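PDB 4XLZ: uncharacterized protein from Pyrococcus furiosus, which probably removes an acetyl group from N,N'-diacetylchitobiose, as a metal-dependent deacetylase of carbohydrate esterase family 14. Local coordinates for residues A[84-87]-A[88-92]; A[255-258]-A[259-263]; A[169-172]-A[173-176]; A[46-49]-A[50-53]; A[10-13]-A[14-18]. All blocks are in the same frame, centred on the assembly; numbering follows the deposited sequence.

Contact 1 (A[84-87]-A[88-92]); sequences LALI and RRREE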
# COMPACT_ATOMS: atom_id res chain seq x y z
N LEU A 84 -21.93 -16.92 -4.99
CA LEU A 84 -21.43 -17.77 -3.92
C LEU A 84 -21.56 -17.08 -2.58
O LEU A 84 -21.92 -17.62 -1.57
CB LEU A 84 -20.03 -18.24 -4.24
CG LEU A 84 -19.50 -19.08 -3.16
CD1 LEU A 84 -20.33 -20.46 -2.98
CD2 LEU A 84 -18.06 -19.52 -3.62
N ALA A 85 -21.12 -15.78 -2.55
CA ALA A 85 -21.15 -15.13 -1.26
C ALA A 85 -22.56 -15.01 -0.66
O ALA A 85 -22.76 -15.16 0.54
CB ALA A 85 -20.51 -13.68 -1.44
N LEU A 86 -23.53 -14.75 -1.61
CA LEU A 86 -24.87 -14.67 -1.09
C LEU A 86 -25.38 -16.05 -0.58
O LEU A 86 -26.01 -16.11 0.50
CB LEU A 86 -25.74 -14.18 -2.27
CG LEU A 86 -27.22 -14.07 -2.01
CD1 LEU A 86 -27.50 -13.06 -0.92
CD2 LEU A 86 -27.92 -13.71 -3.33
N ILE A 87 -25.00 -17.10 -1.34
CA ILE A 87 -25.38 -18.46 -0.90
C ILE A 87 -24.75 -18.79 0.44
O ILE A 87 -25.37 -19.33 1.41
CB ILE A 87 -24.91 -19.48 -1.94
CG1 ILE A 87 -25.78 -19.40 -3.21
CG2 ILE A 87 -24.84 -20.94 -1.36
CD1 ILE A 87 -25.13 -20.07 -4.42
N ARG A 88 -23.45 -18.42 0.63
CA ARG A 88 -22.81 -18.70 1.89
C ARG A 88 -23.28 -17.95 3.11
O ARG A 88 -23.18 -18.46 4.27
CB ARG A 88 -21.27 -18.52 1.73
CG ARG A 88 -20.76 -19.56 0.70
CD ARG A 88 -19.17 -19.53 0.59
NE ARG A 88 -18.59 -20.07 1.80
CZ ARG A 88 -17.23 -20.33 1.92
NH1 ARG A 88 -16.47 -19.97 0.87
NH2 ARG A 88 -16.74 -20.86 3.06
N ARG A 89 -23.86 -16.71 2.89
CA ARG A 89 -24.45 -16.02 4.02
C ARG A 89 -25.67 -16.81 4.54
O ARG A 89 -25.79 -16.96 5.76
CB ARG A 89 -24.86 -14.62 3.52
CG ARG A 89 -25.47 -13.94 4.72
CD ARG A 89 -26.08 -12.68 4.16
NE ARG A 89 -24.92 -11.90 3.68
CZ ARG A 89 -24.54 -10.71 4.18
NH1 ARG A 89 -25.30 -10.07 5.15
NH2 ARG A 89 -23.42 -10.20 3.66
N ARG A 90 -26.45 -17.29 3.58
CA ARG A 90 -27.63 -18.08 4.04
C ARG A 90 -27.21 -19.43 4.70
O ARG A 90 -27.79 -19.82 5.72
CB ARG A 90 -28.49 -18.38 2.84
CG ARG A 90 -29.03 -17.08 2.25
CD ARG A 90 -29.46 -17.12 0.81
NE ARG A 90 -30.08 -15.82 0.39
CZ ARG A 90 -30.68 -15.63 -0.79
NH1 ARG A 90 -30.75 -16.65 -1.68
NH2 ARG A 90 -31.19 -14.43 -1.08
N GLU A 91 -26.17 -20.06 4.13
CA GLU A 91 -25.61 -21.29 4.80
C GLU A 91 -25.19 -21.05 6.21
O GLU A 91 -25.43 -21.79 7.12
CB GLU A 91 -24.45 -21.83 4.00
CG GLU A 91 -24.97 -22.40 2.69
CD GLU A 91 -23.96 -22.90 1.69
OE1 GLU A 91 -24.32 -23.58 0.65
OE2 GLU A 91 -22.72 -22.57 1.84
N GLU A 92 -24.47 -19.91 6.41
CA GLU A 92 -24.06 -19.63 7.77
C GLU A 92 -25.21 -19.31 8.74
O GLU A 92 -25.16 -19.67 9.91
CB GLU A 92 -23.01 -18.41 7.78
CG GLU A 92 -22.36 -18.24 9.13
CD GLU A 92 -21.31 -19.31 9.45
OE1 GLU A 92 -20.09 -19.11 9.36
OE2 GLU A 92 -21.69 -20.41 9.95
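Leu84 starts the contact by accepting the backbone N-H of Arg88, with Arg88 N 2.8 Å from Leu84 O. This is an i to i+4 bond within helix 81-99, the crossover helix of the beta-alpha-beta unit formed with strands 61-68 and 103-109. The isobutyl group of Leu84 crosses the Arg88 chain at a slant, its CG 3.8 Å from Arg88 CD. CG lies anti to the backbone N (chi1 179°), which swings the branch under the aliphatic part of the arginine. Past this point the Arg88 chain bends at chi3, and its guanidinium bonds to the carbonyls of Pro41 and Gly70, close to a bound cadmium ion. Next comes Ala85, whose O takes Arg89 N at 3.0 Å, the donor tilted 26° from the carbonyl plane; the Ala85 methyl packs on His82 of the second subunit. Leu86 O is shared by two weak bonds, from Arg89 N and Arg90 N, each 3.3 Å from it. The Leu86 side chain meets the flat end of Arg90: CG sits 3.9 Å above the guanidinium plane, over its centre, while the extended Arg90 chain runs back across the turn. Glu83 of the second subunit packs against both residues. At Ile87, O accepts Glu91 N at 2.9 Å and 166°. The two side chains then run alongside each other, pointing the same way. Glu91 OE2 bonds to Ser217 OG, and OE1 rests 3.4 Å from Ile87 CG2.

Contact 2 (A[255-258]-A[259-263]); sequences GLFY and HITPF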
# COMPACT_ATOMS: atom_id res chain seq x y z
N GLY A 255 -2.60 -12.97 29.37
CA GLY A 255 -2.37 -11.84 28.36
C GLY A 255 -0.91 -11.57 28.27
O GLY A 255 -0.38 -11.28 27.15
N LEU A 256 -0.21 -11.55 29.39
CA LEU A 256 1.25 -11.19 29.38
C LEU A 256 2.02 -12.09 28.44
O LEU A 256 3.02 -11.65 27.86
CB LEU A 256 1.77 -11.40 30.85
CG LEU A 256 3.14 -10.95 31.13
CD1 LEU A 256 3.04 -9.45 31.28
CD2 LEU A 256 3.50 -11.54 32.64
N PHE A 257 1.63 -13.35 28.25
CA PHE A 257 2.49 -14.31 27.56
C PHE A 257 2.47 -14.09 26.04
O PHE A 257 3.25 -14.71 25.38
CB PHE A 257 2.02 -15.76 27.85
CG PHE A 257 2.61 -16.36 29.16
CD1 PHE A 257 2.92 -15.53 30.24
CD2 PHE A 257 2.86 -17.73 29.18
CE1 PHE A 257 3.47 -16.09 31.45
CE2 PHE A 257 3.39 -18.32 30.37
CZ PHE A 257 3.71 -17.50 31.50
N TYR A 258 1.55 -13.25 25.55
CA TYR A 258 1.50 -12.89 24.10
C TYR A 258 2.54 -11.87 23.84
O TYR A 258 2.50 -11.31 22.68
CB TYR A 258 0.08 -12.35 23.79
CG TYR A 258 -1.05 -13.38 23.74
CD1 TYR A 258 -1.35 -14.00 22.58
CD2 TYR A 258 -1.70 -13.71 24.95
CE1 TYR A 258 -2.34 -14.99 22.56
CE2 TYR A 258 -2.73 -14.65 24.95
CZ TYR A 258 -3.03 -15.22 23.78
OH TYR A 258 -4.09 -16.14 23.71
N HIS A 259 3.48 -11.57 24.73
CA HIS A 259 4.44 -10.50 24.37
C HIS A 259 5.69 -10.68 25.18
O HIS A 259 5.57 -10.87 26.44
CB HIS A 259 3.73 -9.18 24.70
CG HIS A 259 4.49 -7.94 24.37
ND1 HIS A 259 5.03 -7.73 23.09
CD2 HIS A 259 4.80 -6.82 25.10
CE1 HIS A 259 5.56 -6.50 23.04
NE2 HIS A 259 5.45 -5.94 24.25
N ILE A 260 6.83 -10.61 24.53
CA ILE A 260 8.15 -10.68 25.17
C ILE A 260 8.29 -11.76 26.26
O ILE A 260 9.10 -11.54 27.23
CB ILE A 260 8.67 -9.29 25.68
CG1 ILE A 260 7.84 -8.75 26.86
CG2 ILE A 260 8.70 -8.25 24.47
CD1 ILE A 260 8.56 -7.53 27.50
N THR A 261 7.72 -12.95 26.04
CA THR A 261 7.76 -13.94 27.14
C THR A 261 8.53 -15.13 26.58
O THR A 261 7.96 -15.97 25.80
CB THR A 261 6.32 -14.35 27.54
OG1 THR A 261 5.69 -13.25 28.15
CG2 THR A 261 6.35 -15.47 28.60
N PRO A 262 9.79 -15.36 27.05
CA PRO A 262 10.61 -16.40 26.42
C PRO A 262 10.24 -17.80 26.84
O PRO A 262 10.76 -18.77 26.24
CB PRO A 262 12.04 -16.01 26.83
CG PRO A 262 11.86 -15.27 28.10
CD PRO A 262 10.53 -14.50 27.99
N PHE A 263 9.32 -17.95 27.80
CA PHE A 263 8.91 -19.34 28.21
C PHE A 263 7.43 -19.56 28.02
O PHE A 263 6.75 -20.36 28.66
CB PHE A 263 9.29 -19.51 29.75
CG PHE A 263 9.02 -18.27 30.58
CD1 PHE A 263 10.05 -17.42 31.00
CD2 PHE A 263 7.70 -17.94 30.99
CE1 PHE A 263 9.72 -16.30 31.81
CE2 PHE A 263 7.39 -16.77 31.73
CZ PHE A 263 8.46 -15.97 32.15
O HOH W 1 5.74 -13.87 23.91
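Thr261 sets its methyl over a face of the Phe257 ring: CG2 is 3.9 Å from the ring centroid and 15° off the normal, a CH-pi contact. Phe263 approaches the same ring with its edge, giving an offset edge-to-face pair with centroids 5.7 Å apart and planes at 73°; Phe257 CZ and Phe263 CE2 come within 3.8 Å. Phe263 reaches there with CG lodged between its backbone N and carbonyl carbon (chi1 39°). Without the Phe257 ring, as with an alanine here, the Thr261 methyl and the Phe263 edge would probably lose the aromatic partner they share. The backbone behind these side chains is a 3-10 segment, 255-257, that runs into an irregular turn, and His259 N bonds back to Leu256 O at 3.2 Å, from above the carbonyl plane. Inside the turn Thr261 OG1 donates to His259 O at 2.9 Å, fixing the rotation that leaves CG2 toward the ring. Water 1 bridges the two arms of the turn, donating to Phe257 O at 3.0 Å and accepting from Thr261 N at 3.1 Å. Farther out, Leu20 and Ile267 pack on Phe257, while Phe230 of the third subunit packs on Leu256 and Thr261. His259 projects from the turn: ND1 bonds to Glu146 OE2 of the third subunit, and the imidazole meets His151 of the third subunit, a cadmium ligand, edge-to-face.

Contact 3 (A[169-172]-A[173-176]); sequences NFSN and IDID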
# COMPACT_ATOMS: atom_id res chain seq x y z
N ASN A 169 -6.33 5.89 22.89
CA ASN A 169 -5.78 6.56 21.72
C ASN A 169 -5.81 5.68 20.46
O ASN A 169 -5.44 6.17 19.35
CB ASN A 169 -4.33 6.97 22.04
CG ASN A 169 -4.29 8.15 23.05
OD1 ASN A 169 -5.14 8.98 22.95
ND2 ASN A 169 -3.37 8.09 23.95
N PHE A 170 -6.19 4.37 20.58
CA PHE A 170 -6.33 3.56 19.37
C PHE A 170 -7.77 3.71 18.86
O PHE A 170 -8.72 3.44 19.60
CB PHE A 170 -5.98 2.07 19.77
CG PHE A 170 -6.03 1.17 18.56
CD1 PHE A 170 -4.77 0.94 17.97
CD2 PHE A 170 -7.23 0.66 18.02
CE1 PHE A 170 -4.69 0.11 16.80
CE2 PHE A 170 -7.15 -0.07 16.73
CZ PHE A 170 -5.91 -0.27 16.16
N SER A 171 -7.87 4.03 17.57
CA SER A 171 -9.21 4.29 17.01
C SER A 171 -10.05 5.24 17.87
O SER A 171 -11.12 4.92 18.36
CB SER A 171 -9.89 2.96 16.68
OG SER A 171 -10.84 3.18 15.65
N ASN A 172 -9.47 6.44 18.06
CA ASN A 172 -10.03 7.31 19.08
C ASN A 172 -11.38 7.85 18.67
O ASN A 172 -12.06 8.33 19.61
CB ASN A 172 -9.03 8.52 19.41
CG ASN A 172 -8.88 9.48 18.19
OD1 ASN A 172 -8.40 9.07 17.13
ND2 ASN A 172 -9.50 10.60 18.23
N ILE A 173 -11.84 7.82 17.41
CA ILE A 173 -13.17 8.37 17.12
C ILE A 173 -14.22 7.46 17.81
O ILE A 173 -15.32 7.93 18.15
CB ILE A 173 -13.40 8.46 15.63
CG1 ILE A 173 -12.35 9.39 15.05
CG2 ILE A 173 -14.76 9.17 15.33
CD1 ILE A 173 -12.17 10.79 15.74
N ASP A 174 -13.94 6.17 18.07
CA ASP A 174 -14.89 5.33 18.82
C ASP A 174 -15.18 5.97 20.16
O ASP A 174 -16.34 6.02 20.48
CB ASP A 174 -14.17 3.96 19.08
CG ASP A 174 -14.20 3.02 17.93
OD1 ASP A 174 -13.51 1.93 18.09
OD2 ASP A 174 -14.87 3.28 16.87
N ILE A 175 -14.17 6.41 20.88
CA ILE A 175 -14.34 6.92 22.24
C ILE A 175 -15.11 8.21 22.06
O ILE A 175 -16.10 8.47 22.81
CB ILE A 175 -12.97 7.25 22.81
CG1 ILE A 175 -12.28 6.07 23.52
CG2 ILE A 175 -13.05 8.21 24.01
CD1 ILE A 175 -12.14 4.74 22.72
N ASP A 176 -14.83 8.98 20.98
CA ASP A 176 -15.58 10.25 20.79
C ASP A 176 -17.05 10.08 20.50
O ASP A 176 -17.83 11.04 20.71
CB ASP A 176 -15.00 11.09 19.63
CG ASP A 176 -13.54 11.46 19.87
OD1 ASP A 176 -12.80 11.60 18.90
OD2 ASP A 176 -13.05 11.50 21.01
O HOH W 2 -12.65 1.27 15.72
O HOH W 3 -11.64 5.71 15.20
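Asn172 and Asp176 make the compact side of this turn. Asn172 O accepts Asp176 N at 3.2 Å, in the carbonyl plane, and also takes a weak bond from Ile175 N. Asn172 CG stands between its own backbone N and carbonyl carbon (chi1 67°), which folds the amide back over the turn: ND2 comes 3.7 Å from Ile173 CD1 and 3.5 Å from Asp176 OD1. The amide and carboxylate planes are 79° apart, almost at right angles. The hydrogen bond that ND2 makes runs to Trp106 O of the fourth subunit, so the amide belongs as much to the interface as to the turn. With a leucine in place of Asn172, the Trp106 carbonyl of the fourth subunit is likely to lose its amide donor.

The other side is looser and wetted. Ser171 OG stands 3.8 Å from Asp174 OD1, and water 2 spans the gap, accepting from OG and donating to OD1, each at 2.6 Å. Water 3 donates to the same OG at 2.7 Å and weakly accepts Ile173 N. The direct link here is in the backbone, Asp174 N to Ser171 O at 3.1 Å, with the donor above the carbonyl plane. Each Asp174 oxygen has a salt bridge: OD1 with Arg129, OD2 with Lys126 of the fourth subunit. The short helix 172-176 packs against the third and fourth subunits, and Ser171, with positive phi and psi, is the left-handed residue that leads the chain into its first helical turn.

Contact 4 (A[46-49]-A[50-53]); sequences IGMG and GTIK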
# COMPACT_ATOMS: atom_id res chain seq x y z
N ILE A 46 -16.57 -25.44 11.97
CA ILE A 46 -15.49 -26.50 11.85
C ILE A 46 -14.58 -26.50 13.01
O ILE A 46 -14.25 -27.56 13.60
CB ILE A 46 -14.77 -26.38 10.52
CG1 ILE A 46 -15.68 -26.54 9.31
CG2 ILE A 46 -13.46 -27.28 10.47
CD1 ILE A 46 -15.07 -26.07 7.97
N GLY A 47 -14.08 -25.30 13.39
CA GLY A 47 -13.08 -25.29 14.47
C GLY A 47 -13.63 -25.57 15.85
O GLY A 47 -12.94 -26.13 16.72
N MSE A 48 -14.90 -25.14 16.12
CA MSE A 48 -15.36 -25.16 17.50
C MSE A 48 -16.86 -25.27 17.64
O MSE A 48 -17.40 -24.82 18.60
CB MSE A 48 -14.82 -23.94 18.36
CG MSE A 48 -15.18 -22.56 17.75
SE MSE A 48 -14.67 -21.13 18.92
CE MSE A 48 -15.73 -21.59 20.49
N GLY A 49 -17.49 -25.84 16.62
CA GLY A 49 -18.96 -25.93 16.63
C GLY A 49 -19.54 -26.67 17.88
O GLY A 49 -20.57 -26.21 18.44
N GLY A 50 -18.91 -27.75 18.32
CA GLY A 50 -19.38 -28.37 19.58
C GLY A 50 -19.37 -27.53 20.80
O GLY A 50 -20.32 -27.43 21.60
N THR A 51 -18.25 -26.74 20.98
CA THR A 51 -18.17 -25.84 22.04
C THR A 51 -19.14 -24.65 21.96
O THR A 51 -19.63 -24.24 22.96
CB THR A 51 -16.68 -25.33 22.17
OG1 THR A 51 -15.80 -26.45 22.33
CG2 THR A 51 -16.47 -24.33 23.28
N ILE A 52 -19.36 -24.16 20.74
CA ILE A 52 -20.34 -23.09 20.57
C ILE A 52 -21.75 -23.63 21.04
O ILE A 52 -22.44 -22.87 21.71
CB ILE A 52 -20.41 -22.69 19.07
CG1 ILE A 52 -19.13 -21.86 18.75
CG2 ILE A 52 -21.60 -21.85 18.81
CD1 ILE A 52 -18.92 -21.75 17.24
N LYS A 53 -22.06 -24.86 20.65
CA LYS A 53 -23.40 -25.39 21.15
C LYS A 53 -23.39 -25.58 22.65
O LYS A 53 -24.36 -25.17 23.29
CB LYS A 53 -23.64 -26.68 20.42
CG LYS A 53 -25.07 -27.39 20.94
CD LYS A 53 -26.24 -26.56 20.45
CE LYS A 53 -27.76 -27.08 20.82
NZ LYS A 53 -28.54 -25.99 19.93
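The carbonyls of Met48 and Gly49 receive the N-H groups of Ile52 and Lys53, both at 3.0 Å and 161° (Ile52 N to Met48 O, Lys53 N to Gly49 O), whereas Gly50 N and Thr51 N lack a bond to the turn before, so helix 43-57 is kinked here. Met48 marks the break with an unusual backbone phi of -154°. Gly50 N finds its acceptor outside the helix, in Glu248 OE2. Residue 48 is selenomethionine, introduced for the derivative crystal. Its CG lies between the backbone N and carbonyl carbon (chi1 57°), and the chain bends at chi3 to carry the terminal methyl back over the next turn. There CE touches Ile52 CG1 at 3.8 Å and Thr51 CG2 at 4.0 Å, and nearer the root of the chain CG meets Ile52 CD1 at 3.9 Å. The Met48 and Ile52 side chains cross at about a right angle, and the isoleucine touches both CG and CE. Thr51 turns its methyl to CE while OG1 bonds to Glu248 OE1; with Gly50 N on the second oxygen, one carboxylate clasps the start of the new turn. Helix 43-57 is the crossover between strands 33-38 and 61-68, and Ile52 packs on Val62 and Tyr64 of the latter; outside that unit, Met48 and Thr51 lie against Phe250 of strand 247-250, and Lys53 borders Leu207 of helix 205-213.

Contact 5 (A[10-13]-A[14-18]); sequences EAFN and KLLKE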
# COMPACT_ATOMS: atom_id res chain seq x y z
N GLU A 10 10.48 -22.49 40.24
CA GLU A 10 9.72 -21.86 41.31
C GLU A 10 9.09 -20.50 40.95
O GLU A 10 7.95 -20.24 41.23
CB GLU A 10 10.70 -21.72 42.55
CG GLU A 10 9.97 -21.28 43.74
CD GLU A 10 10.85 -21.12 45.01
OE1 GLU A 10 12.10 -21.26 44.97
OE2 GLU A 10 10.21 -20.83 46.05
N ALA A 11 9.90 -19.62 40.35
CA ALA A 11 9.41 -18.36 39.91
C ALA A 11 8.26 -18.47 38.87
O ALA A 11 7.28 -17.76 38.96
CB ALA A 11 10.57 -17.54 39.34
N PHE A 12 8.49 -19.32 37.86
CA PHE A 12 7.49 -19.55 36.88
C PHE A 12 6.15 -20.01 37.44
O PHE A 12 5.08 -19.48 37.13
CB PHE A 12 8.07 -20.62 35.88
CG PHE A 12 7.05 -21.05 34.83
CD1 PHE A 12 6.93 -20.30 33.62
CD2 PHE A 12 6.29 -22.19 35.03
CE1 PHE A 12 6.02 -20.75 32.62
CE2 PHE A 12 5.38 -22.63 34.07
CZ PHE A 12 5.27 -21.96 32.85
N ASN A 13 6.23 -20.98 38.38
CA ASN A 13 4.95 -21.42 38.96
C ASN A 13 4.28 -20.32 39.78
O ASN A 13 3.06 -20.12 39.78
CB ASN A 13 5.23 -22.65 39.91
CG ASN A 13 5.65 -23.92 39.18
OD1 ASN A 13 5.34 -24.11 38.05
ND2 ASN A 13 6.38 -24.80 39.86
N LYS A 14 5.08 -19.57 40.53
CA LYS A 14 4.50 -18.49 41.30
C LYS A 14 3.93 -17.33 40.44
O LYS A 14 2.86 -16.75 40.71
CB LYS A 14 5.55 -17.96 42.28
CG LYS A 14 5.03 -16.91 43.29
CD LYS A 14 6.28 -16.40 44.11
CE LYS A 14 5.84 -15.19 45.03
NZ LYS A 14 5.07 -15.88 46.25
N LEU A 15 4.66 -17.05 39.34
CA LEU A 15 4.16 -16.00 38.41
C LEU A 15 2.79 -16.47 37.87
O LEU A 15 1.84 -15.70 37.82
CB LEU A 15 5.17 -15.86 37.27
CG LEU A 15 4.70 -14.81 36.21
CD1 LEU A 15 4.80 -13.35 36.79
CD2 LEU A 15 5.67 -14.98 34.97
N LEU A 16 2.68 -17.72 37.40
CA LEU A 16 1.38 -18.18 36.83
C LEU A 16 0.26 -18.33 37.84
O LEU A 16 -0.82 -17.84 37.59
CB LEU A 16 1.56 -19.54 36.15
CG LEU A 16 2.17 -19.61 34.80
CD1 LEU A 16 2.13 -21.17 34.64
CD2 LEU A 16 1.21 -19.02 33.80
N LYS A 17 0.56 -18.84 39.04
CA LYS A 17 -0.52 -19.14 40.03
C LYS A 17 -0.90 -17.95 40.76
O LYS A 17 -2.07 -17.68 40.96
CB LYS A 17 0.02 -20.21 41.00
CG LYS A 17 -1.02 -20.60 42.13
CD LYS A 17 -0.19 -21.12 43.43
CE LYS A 17 -1.01 -21.28 44.70
NZ LYS A 17 -2.19 -22.06 44.30
N GLU A 18 0.09 -17.17 41.24
CA GLU A 18 -0.23 -16.06 42.13
C GLU A 18 -0.33 -14.75 41.43
O GLU A 18 -1.22 -13.92 41.74
CB GLU A 18 0.80 -15.91 43.26
CG GLU A 18 0.87 -17.18 44.09
CD GLU A 18 1.85 -17.09 45.25
OE1 GLU A 18 2.45 -16.03 45.48
OE2 GLU A 18 2.10 -18.17 45.82
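Lys14 holds to both segments. Its backbone N bonds to Glu10 O at 3.0 Å, and its ammonium NZ makes a salt bridge with Glu18 OE1 at 2.7 Å, one turn farther on. NZ meets that oxygen on the syn side, 25° out of the carboxylate plane, and the bend of the otherwise extended lysine chain at chi4 (77°) brings it there. The carboxylate of Glu10 is engaged elsewhere, its OE1 bonded to Ser6 N, while Glu10 N bonds to Thr7 OG1 near the start of the helix. Three more i to i+4 bonds follow: Leu15 N to Ala11 O at 2.7 Å, Leu16 N to Phe12 O at 3.0 Å and Lys17 N to Asn13 O at 2.9 Å. These bonds belong to helix 8-19, an amphipathic helix close to the N-terminus: Glu10, Asn13, Lys17 and Glu18 are exposed, whereas Ala11 and Leu15 are buried. The helix widens into a pi-type turn at 15-18. On the apolar side Phe12 and Leu16 lie alongside each other, pointing the same way. Phe12 CG is anti to its backbone N (chi1 175°), which swings the ring toward the following turn, where CE2 is 3.6 Å from Leu16 CD1 and CZ is 3.7 Å from it. Leu16 CG stands over one face of that ring. Farther out, Leu266 packs on Phe12, while Thr233 and Pro229 of the third subunit press on Ala11 and Leu15.

In the fold
Along the chain the order is contact 5, contact 4, contact 1, contact 3, contact 2. Contacts 4 and 1 lie on helices 43-57 and 81-99, which precede and follow strand 61-68 along the chain in successive beta-alpha-beta units of the parallel sheet; their centres are 19 Å apart, both within the GlcNAc-PI de-N-acetylase region. Contacts 5 and 2 join the chain's two ends and touch directly: Phe263 CD2 is 3.6 Å from Phe12 CD1, and Phe257 CZ is 3.7 Å from Leu16 CD2. Contact 1 is 38 Å from contact 2, centre to centre, on the opposite side of the chain's centre. Contacts 2, 3 and 5 all touch the third subunit, so the terminal regions and helix 172-176 contribute to assembly around the sheet-based core.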